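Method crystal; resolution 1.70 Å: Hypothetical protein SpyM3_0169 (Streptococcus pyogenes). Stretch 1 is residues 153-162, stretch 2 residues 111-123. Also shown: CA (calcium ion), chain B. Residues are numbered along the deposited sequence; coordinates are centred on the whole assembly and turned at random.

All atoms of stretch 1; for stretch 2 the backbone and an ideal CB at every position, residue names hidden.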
# COMPACT_ATOMS: atom_id res chain seq x y z
N GLU A 153 -6.45 1.12 -10.63
CA GLU A 153 -7.18 1.34 -11.87
C GLU A 153 -8.33 2.29 -11.54
O GLU A 153 -8.77 2.34 -10.40
CB GLU A 153 -7.73 0.02 -12.41
CG GLU A 153 -8.53 0.15 -13.69
CD GLU A 153 -9.16 -1.16 -14.13
OE1 GLU A 153 -9.96 -1.73 -13.36
OE2 GLU A 153 -8.84 -1.63 -15.25
N GLY A 154 -8.79 3.03 -12.54
CA GLY A 154 -9.90 3.94 -12.31
C GLY A 154 -9.54 5.36 -11.93
O GLY A 154 -8.37 5.75 -11.95
N LEU A 155 -10.56 6.14 -11.58
CA LEU A 155 -10.38 7.53 -11.18
C LEU A 155 -10.48 7.65 -9.67
O LEU A 155 -11.21 6.90 -9.02
CB LEU A 155 -11.44 8.41 -11.84
CG LEU A 155 -11.53 8.38 -13.36
CD1 LEU A 155 -12.64 9.31 -13.83
CD2 LEU A 155 -10.21 8.79 -13.98
N GLY A 156 -9.74 8.60 -9.11
CA GLY A 156 -9.78 8.79 -7.67
C GLY A 156 -8.41 9.08 -7.10
O GLY A 156 -7.46 9.36 -7.83
N THR A 157 -8.31 9.02 -5.78
CA THR A 157 -7.04 9.27 -5.12
C THR A 157 -6.55 8.04 -4.39
O THR A 157 -7.33 7.32 -3.77
CB THR A 157 -7.17 10.40 -4.08
OG1 THR A 157 -7.60 11.60 -4.73
CG2 THR A 157 -5.83 10.64 -3.40
N LEU A 158 -5.24 7.80 -4.46
CA LEU A 158 -4.60 6.69 -3.78
C LEU A 158 -3.71 7.30 -2.71
O LEU A 158 -3.00 8.27 -2.97
CB LEU A 158 -3.72 5.89 -4.75
CG LEU A 158 -2.64 5.01 -4.09
CD1 LEU A 158 -3.29 3.79 -3.44
CD2 LEU A 158 -1.63 4.56 -5.14
N LEU A 159 -3.78 6.77 -1.50
CA LEU A 159 -2.92 7.25 -0.42
C LEU A 159 -1.95 6.11 -0.11
O LEU A 159 -2.37 5.01 0.24
CB LEU A 159 -3.72 7.60 0.84
CG LEU A 159 -4.74 8.74 0.75
CD1 LEU A 159 -5.35 9.01 2.13
CD2 LEU A 159 -4.06 10.00 0.23
N ALA A 160 -0.65 6.37 -0.27
CA ALA A 160 0.38 5.38 0.02
C ALA A 160 1.13 5.87 1.26
O ALA A 160 1.19 7.07 1.52
CB ALA A 160 1.33 5.25 -1.16
N ASN A 161 1.70 4.94 2.02
CA ASN A 161 2.42 5.30 3.24
C ASN A 161 3.80 4.65 3.25
O ASN A 161 3.99 3.58 2.71
CB ASN A 161 1.63 4.83 4.46
CG ASN A 161 1.79 3.35 4.69
OD1 ASN A 161 2.72 2.92 5.38
ND2 ASN A 161 0.91 2.55 4.10
N SER A 162 4.76 5.31 3.90
CA SER A 162 6.12 4.78 3.97
C SER A 162 6.59 4.50 5.38
O SER A 162 6.03 5.02 6.34
CB SER A 162 7.11 5.79 3.39
OG SER A 162 7.11 6.95 4.20
N UNK A 111 -2.70 8.25 -15.06
CA UNK A 111 -1.60 7.59 -14.38
C UNK A 111 -2.14 6.61 -13.34
O UNK A 111 -3.16 6.88 -12.70
CB UNK A 111 -0.68 8.62 -13.72
N UNK A 112 -1.47 5.48 -13.21
CA UNK A 112 -1.84 4.46 -12.24
C UNK A 112 -0.56 4.02 -11.58
O UNK A 112 0.53 4.33 -12.05
CB UNK A 112 -2.58 3.28 -12.88
N UNK A 113 -0.68 3.27 -10.48
CA UNK A 113 0.50 2.83 -9.75
C UNK A 113 0.42 1.41 -9.23
O UNK A 113 -0.66 0.83 -9.13
CB UNK A 113 0.75 3.78 -8.57
N UNK A 114 1.58 0.87 -8.90
CA UNK A 114 1.71 -0.45 -8.32
C UNK A 114 2.33 -0.16 -6.95
O UNK A 114 3.09 0.81 -6.81
CB UNK A 114 2.55 -1.40 -9.18
N UNK A 115 1.99 -0.96 -5.95
CA UNK A 115 2.52 -0.75 -4.61
C UNK A 115 2.90 -2.05 -3.94
O UNK A 115 2.27 -3.09 -4.16
CB UNK A 115 1.50 -0.00 -3.75
N UNK A 116 3.93 -1.99 -3.11
CA UNK A 116 4.39 -3.15 -2.36
C UNK A 116 3.50 -3.35 -1.15
O UNK A 116 2.75 -2.45 -0.77
CB UNK A 116 5.85 -2.99 -1.94
N UNK A 117 3.61 -4.53 -0.55
CA UNK A 117 2.85 -4.87 0.64
C UNK A 117 3.20 -3.91 1.76
O UNK A 117 4.37 -3.65 2.04
CB UNK A 117 3.12 -6.32 1.06
N UNK A 118 2.16 -3.39 2.40
CA UNK A 118 2.35 -2.48 3.51
C UNK A 118 2.35 -1.03 3.08
O UNK A 118 2.23 -0.15 3.93
CB UNK A 118 3.66 -2.80 4.23
N UNK A 119 2.49 -0.76 1.79
CA UNK A 119 2.51 0.64 1.33
C UNK A 119 1.12 1.24 1.14
O UNK A 119 0.98 2.46 1.05
CB UNK A 119 3.28 0.74 0.01
N UNK A 120 0.10 0.39 1.06
CA UNK A 120 -1.26 0.88 0.87
C UNK A 120 -1.89 1.44 2.13
O UNK A 120 -1.80 0.83 3.21
CB UNK A 120 -2.14 -0.25 0.33
N UNK A 121 -2.53 2.59 2.00
CA UNK A 121 -3.22 3.20 3.13
C UNK A 121 -4.70 3.41 2.82
O UNK A 121 -5.56 3.03 3.61
CB UNK A 121 -2.56 4.53 3.50
N UNK A 122 -5.00 4.01 1.67
CA UNK A 122 -6.39 4.26 1.30
C UNK A 122 -6.58 4.44 -0.20
O UNK A 122 -5.65 4.76 -0.94
CB UNK A 122 -6.91 5.50 2.03
N UNK A 123 -7.82 4.24 -0.63
CA UNK A 123 -8.15 4.36 -2.04
C UNK A 123 -9.61 4.74 -2.21
O UNK A 123 -10.49 4.17 -1.56
CB UNK A 123 -7.85 3.05 -2.78
CA CA B . 3.82 4.43 7.29

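Position 111 points its CA-to-CB bond away from stretch 1, whose atoms all lie beyond 5.5 Å of the ideal CB, so stretch 1 sets no demand. The residue is Lys111, whose amine is bonded elsewhere in the structure.

At position 112 the bond runs sideways, and the ideal CB lies 5.0 Å from Glu153 N. A backbone amide and the carbonyl of Gly154 are both on offer, so a side chain of some length with polar atoms would suit, and one carrying a donor could use the carbonyl. Gln112 does so: NE2 donates to Gly154 O at 3.0 Å. Its OE1 comes within 3.1 Å of Glu153 N, but the angle is too poor for a hydrogen bond.

Position 113 also points sideways, with the ideal CB 4.3 Å from Leu158 CD2; an apolar or aromatic residue fits beside that methyl. Tyr113 packs its CB 4.2 Å from Leu158 CD2. Position 114 turns away and is left free; it is Arg114.

Position 115 points toward stretch 1 across open space, near the apolar side chains of Leu158 and Ala160. A branched aliphatic chain would bridge the gap. Leu115 does it with CD2, 3.8 Å from Leu158 CD2 and 4.0 Å from Ala160 CB.

Positions 116 and 117 are out of reach, and many residues would serve; they are Asn116 and Asp117, the start of a type II turn. Position 118 has phi/psi of 93/-15, where a CB would jam against the preceding carbonyl, so glycine is called for. Gly118 also offers its O to Asn161 ND2, a hydrogen bond of 3.0 Å.

Position 119 closes the turn, with its ideal CB 4.0 Å from Asn161 O; a small residue sits easily there, though the backbone does most of the work. Ala119 N bonds to Asn116 O at 3.1 Å, while Ala119 O accepts from Asn161 N at 2.8 Å.

Position 120 pairs with Ala160 and shares its face of the sheet with Leu158, so a large apolar group is favoured. Phe120 presents its ring edge to Leu158 CD1, with CD1 of the ring 3.9 Å from that methyl.

Position 121 is the extra residue of a beta bulge. Its ideal CB lies a tight 3.3 Å from Leu159 O, but the chain beyond can extend, and aliphatic types are plausible. Leu121 sets its CB 4.2 Å from Leu159 CB, and its N donates to Leu159 O at 3.0 Å.

Position 122 shares a face with Leu159, whose CD1 is 3.8 Å from the ideal CB, so a small apolar residue suits. Ala122 keeps its CB 3.9 Å from Leu159 CD1. Its N donates to Leu159 O at 3.2 Å, so that carbonyl serves both bulge amides; Ala122 O accepts from Leu159 N at 2.8 Å.

Position 123 pairs with Leu158 on the face of Ala160, inviting an aliphatic side chain. Leu123 answers with CD1, 4.1 Å from Leu158 CB.

Stretch 2, residues 111-123: KQYRLNDGAFLAL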
# COMPACT_ATOMS: atom_id res chain seq x y z
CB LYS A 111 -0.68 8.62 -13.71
CG LYS A 111 0.01 9.55 -14.70
CD LYS A 111 0.88 10.59 -14.00
CE LYS A 111 2.08 9.96 -13.30
NZ LYS A 111 3.12 9.48 -14.26
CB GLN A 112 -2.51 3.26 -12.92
CG GLN A 112 -3.85 3.57 -13.59
CD GLN A 112 -4.89 4.12 -12.63
OE1 GLN A 112 -4.94 3.73 -11.46
NE2 GLN A 112 -5.74 5.01 -13.12
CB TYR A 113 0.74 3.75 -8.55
CG TYR A 113 0.92 5.21 -8.91
CD1 TYR A 113 -0.19 6.05 -9.11
CD2 TYR A 113 2.19 5.75 -9.09
CE1 TYR A 113 -0.03 7.38 -9.50
CE2 TYR A 113 2.36 7.07 -9.49
CZ TYR A 113 1.26 7.88 -9.69
OH TYR A 113 1.44 9.17 -10.12
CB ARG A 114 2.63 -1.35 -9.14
CG ARG A 114 2.17 -1.58 -10.58
CD ARG A 114 2.99 -2.68 -11.25
NE ARG A 114 2.89 -2.67 -12.72
CZ ARG A 114 1.89 -3.20 -13.42
NH1 ARG A 114 0.88 -3.79 -12.81
NH2 ARG A 114 1.92 -3.14 -14.74
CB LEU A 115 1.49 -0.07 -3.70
CG LEU A 115 0.69 1.12 -4.21
CD1 LEU A 115 -0.43 0.64 -5.10
CD2 LEU A 115 0.10 1.87 -3.01
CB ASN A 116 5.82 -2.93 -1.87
CG ASN A 116 6.84 -3.44 -2.84
OD1 ASN A 116 7.85 -2.78 -3.11
ND2 ASN A 116 6.60 -4.62 -3.38
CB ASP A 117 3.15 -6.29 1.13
CG ASP A 117 2.36 -7.34 0.39
OD1 ASP A 117 1.15 -7.14 0.18
OD2 ASP A 117 2.96 -8.39 0.05
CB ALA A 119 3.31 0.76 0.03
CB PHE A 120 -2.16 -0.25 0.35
CG PHE A 120 -3.61 0.15 0.22
CD1 PHE A 120 -4.01 1.02 -0.79
CD2 PHE A 120 -4.56 -0.33 1.11
CE1 PHE A 120 -5.34 1.40 -0.91
CE2 PHE A 120 -5.89 0.05 1.00
CZ PHE A 120 -6.28 0.92 -0.02
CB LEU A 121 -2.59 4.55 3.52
CG LEU A 121 -3.36 5.30 4.61
CD1 LEU A 121 -3.54 4.40 5.83
CD2 LEU A 121 -2.63 6.58 5.00
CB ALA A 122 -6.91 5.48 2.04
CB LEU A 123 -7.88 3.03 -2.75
CG LEU A 123 -8.19 2.96 -4.25
CD1 LEU A 123 -7.21 3.84 -5.02
CD2 LEU A 123 -8.07 1.51 -4.72
O HOH W 1 3.32 6.87 7.40
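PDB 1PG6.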